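PDB 6YJO: FAD-binding PCMH-type domain-containing protein from Gibberella zeae, which binds FAD covalently and probably acts as an oligosaccharide-oxidising flavoenzyme of the oxygen-dependent FAD-linked oxidoreductase family. Local coordinates for residues Phe178-Thr182 with Gln287-Tyr291. Numbering follows the deposited sequence.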
ATOM      1  N   PHE A 178      -7.794   7.120   4.488  1.00 45.11           N
ATOM      2  CA  PHE A 178      -8.851   7.702   5.308  1.00 44.56           C
ATOM      3  C   PHE A 178     -10.184   7.824   4.581  1.00 43.25           C
ATOM      4  O   PHE A 178     -11.121   8.391   5.146  1.00 42.78           O
ATOM      5  CB  PHE A 178      -8.399   9.073   5.825  1.00 45.98           C
ATOM      6  CG  PHE A 178      -7.381   8.995   6.930  1.00 46.68           C
ATOM      7  CD1 PHE A 178      -7.547   8.106   7.980  1.00 48.03           C
ATOM      8  CD2 PHE A 178      -6.254   9.801   6.915  1.00 47.57           C
ATOM      9  CE1 PHE A 178      -6.617   8.025   8.992  1.00 49.99           C
ATOM     10  CE2 PHE A 178      -5.315   9.727   7.931  1.00 49.02           C
ATOM     11  CZ  PHE A 178      -5.499   8.836   8.972  1.00 49.84           C
ATOM     12  N   ALA A 179     -10.291   7.308   3.359  1.00 42.76           N
ATOM     13  CA  ALA A 179     -11.564   7.150   2.670  1.00 42.64           C
ATOM     14  C   ALA A 179     -11.932   5.691   2.437  1.00 44.92           C
ATOM     15  O   ALA A 179     -12.980   5.420   1.842  1.00 46.53           O
ATOM     16  CB  ALA A 179     -11.528   7.879   1.322  1.00 40.26           C
ATOM     17  N   SER A 180     -11.102   4.748   2.888  1.00 46.98           N
ATOM     18  CA  SER A 180     -11.323   3.346   2.550  1.00 48.75           C
ATOM     19  C   SER A 180     -12.548   2.790   3.262  1.00 50.36           C
ATOM     20  O   SER A 180     -13.381   2.112   2.649  1.00 50.03           O
ATOM     21  CB  SER A 180     -10.084   2.522   2.899  1.00 49.88           C
ATOM     22  OG  SER A 180      -9.075   2.690   1.919  1.00 50.06           O
ATOM     23  N   ARG A 181     -12.673   3.062   4.563  1.00 49.23           N
ATOM     24  CA  ARG A 181     -13.794   2.515   5.320  1.00 49.21           C
ATOM     25  C   ARG A 181     -15.126   2.944   4.721  1.00 47.71           C
ATOM     26  O   ARG A 181     -16.137   2.253   4.892  1.00 46.96           O
ATOM     27  CB  ARG A 181     -13.702   2.955   6.780  1.00 49.35           C
ATOM     28  CG  ARG A 181     -14.469   2.059   7.729  1.00 50.32           C
ATOM     29  CD  ARG A 181     -14.042   2.273   9.169  1.00 50.58           C
ATOM     30  NE  ARG A 181     -14.885   1.500  10.072  1.00 53.39           N
ATOM     31  CZ  ARG A 181     -16.119   1.853  10.421  1.00 56.04           C
ATOM     32  NH1 ARG A 181     -16.651   2.974   9.948  1.00 55.75           N
ATOM     33  NH2 ARG A 181     -16.822   1.086  11.243  1.00 59.34           N
ATOM     34  N   THR A 182     -15.141   4.074   4.016  1.00 48.23           N
ATOM     35  CA  THR A 182     -16.350   4.613   3.411  1.00 50.81           C
ATOM     36  C   THR A 182     -16.492   4.254   1.941  1.00 53.14           C
ATOM     37  O   THR A 182     -17.618   4.055   1.472  1.00 55.52           O
ATOM     38  CB  THR A 182     -16.364   6.141   3.547  1.00 51.17           C
ATOM     39  OG1 THR A 182     -16.243   6.501   4.929  1.00 52.04           O
ATOM     40  CG2 THR A 182     -17.647   6.734   2.969  1.00 52.89           C
ATOM     41  N   GLN A 287      -6.687   9.678  15.388  1.00 57.63           N
ATOM     42  CA  GLN A 287      -6.889  10.645  14.320  1.00 56.81           C
ATOM     43  C   GLN A 287      -7.594   9.966  13.152  1.00 54.34           C
ATOM     44  O   GLN A 287      -7.368   8.784  12.878  1.00 52.13           O
ATOM     45  CB  GLN A 287      -5.549  11.234  13.860  1.00 56.75           C
ATOM     46  CG  GLN A 287      -4.608  10.206  13.219  1.00 56.88           C
ATOM     47  CD  GLN A 287      -3.169  10.685  13.135  1.00 57.40           C
ATOM     48  OE1 GLN A 287      -2.801  11.687  13.743  1.00 58.54           O
ATOM     49  NE2 GLN A 287      -2.346   9.965  12.377  1.00 57.92           N
ATOM     50  N   GLY A 288      -8.424  10.726  12.449  1.00 51.67           N
ATOM     51  CA  GLY A 288      -9.151  10.173  11.326  1.00 50.38           C
ATOM     52  C   GLY A 288      -9.891  11.238  10.550  1.00 50.40           C
ATOM     53  O   GLY A 288      -9.573  12.425  10.640  1.00 50.96           O
ATOM     54  N   VAL A 289     -10.887  10.794   9.777  1.00 49.28           N
ATOM     55  CA  VAL A 289     -11.676  11.673   8.920  1.00 51.00           C
ATOM     56  C   VAL A 289     -13.132  11.231   8.970  1.00 52.87           C
ATOM     57  O   VAL A 289     -13.434  10.043   8.813  1.00 54.71           O
ATOM     58  CB  VAL A 289     -11.176  11.666   7.462  1.00 50.53           C
ATOM     59  CG1 VAL A 289     -12.124  12.482   6.584  1.00 51.55           C
ATOM     60  CG2 VAL A 289      -9.751  12.200   7.367  1.00 48.85           C
ATOM     61  N   TYR A 290     -14.034  12.187   9.179  1.00 53.63           N
ATOM     62  CA  TYR A 290     -15.472  11.954   9.128  1.00 54.93           C
ATOM     63  C   TYR A 290     -16.048  12.771   7.980  1.00 54.57           C
ATOM     64  O   TYR A 290     -15.971  14.004   7.992  1.00 55.82           O
ATOM     65  CB  TYR A 290     -16.144  12.338  10.449  1.00 56.68           C
ATOM     66  CG  TYR A 290     -17.624  12.033  10.492  1.00 59.54           C
ATOM     67  CD1 TYR A 290     -18.080  10.767  10.837  1.00 59.62           C
ATOM     68  CD2 TYR A 290     -18.569  13.011  10.189  1.00 61.63           C
ATOM     69  CE1 TYR A 290     -19.432  10.481  10.875  1.00 61.90           C
ATOM     70  CE2 TYR A 290     -19.927  12.735  10.229  1.00 63.24           C
ATOM     71  CZ  TYR A 290     -20.352  11.470  10.573  1.00 62.71           C
ATOM     72  OH  TYR A 290     -21.698  11.183  10.612  1.00 62.48           O
ATOM     73  N   TYR A 291     -16.608  12.087   6.987  1.00 53.42           N
ATOM     74  CA  TYR A 291     -17.224  12.759   5.845  1.00 53.76           C
ATOM     75  C   TYR A 291     -18.615  13.215   6.268  1.00 56.99           C
ATOM     76  O   TYR A 291     -19.621  12.525   6.086  1.00 56.95           O
ATOM     77  CB  TYR A 291     -17.241  11.838   4.631  1.00 52.46           C
ATOM     78  CG  TYR A 291     -15.838  11.451   4.224  1.00 51.62           C
ATOM     79  CD1 TYR A 291     -14.989  12.382   3.634  1.00 51.47           C
ATOM     80  CD2 TYR A 291     -15.344  10.175   4.465  1.00 49.61           C
ATOM     81  CE1 TYR A 291     -13.701  12.047   3.279  1.00 49.91           C
ATOM     82  CE2 TYR A 291     -14.054   9.832   4.111  1.00 47.13           C
ATOM     83  CZ  TYR A 291     -13.237  10.771   3.518  1.00 48.75           C
ATOM     84  OH  TYR A 291     -11.946  10.438   3.163  1.00 49.21           O
TER
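Y291, just after strand 283-290, packs most closely against F178 and A179, the residues leading into helix 180-183. A hydrogen bond from Y291 OH to F178 O (3.0 Å) is suggested, but is doubtful because the oxygen is less surely placed; A179 CB lies 3.2 Å from Y291 OH. With CG beside the backbone N (chi1 -61°), the phenol ring extends past V289, whose CG1 covers the rim of one face 3.6 Å above its plane. A179 CA and T182 OG1 approach the edge of the same ring; the T182 hydroxyl itself is hydrogen-bonded to K271 O and N274 ND2. In this PCMH-type flavoprotein the contact joins the FAD-binding domain to the seven-stranded antiparallel sheet, with the F178 side chain about 7 Å from the bound flavin cofactor. V289 also uses its other methyl, CG2, 3.7 Å from F178 CB, and the two side chains cross at about a right angle. Farther along the strand the fit between the segments slackens: the outer F178 ring, at CE1, meets Q287 O and G288 CA obliquely (4.0 and 4.1 Å), while Y327 and S161 touch F178 from elsewhere. The partly exposed Q287 side chain stays beyond close contact, its NE2 hydrogen-bonded to Q276 OE1.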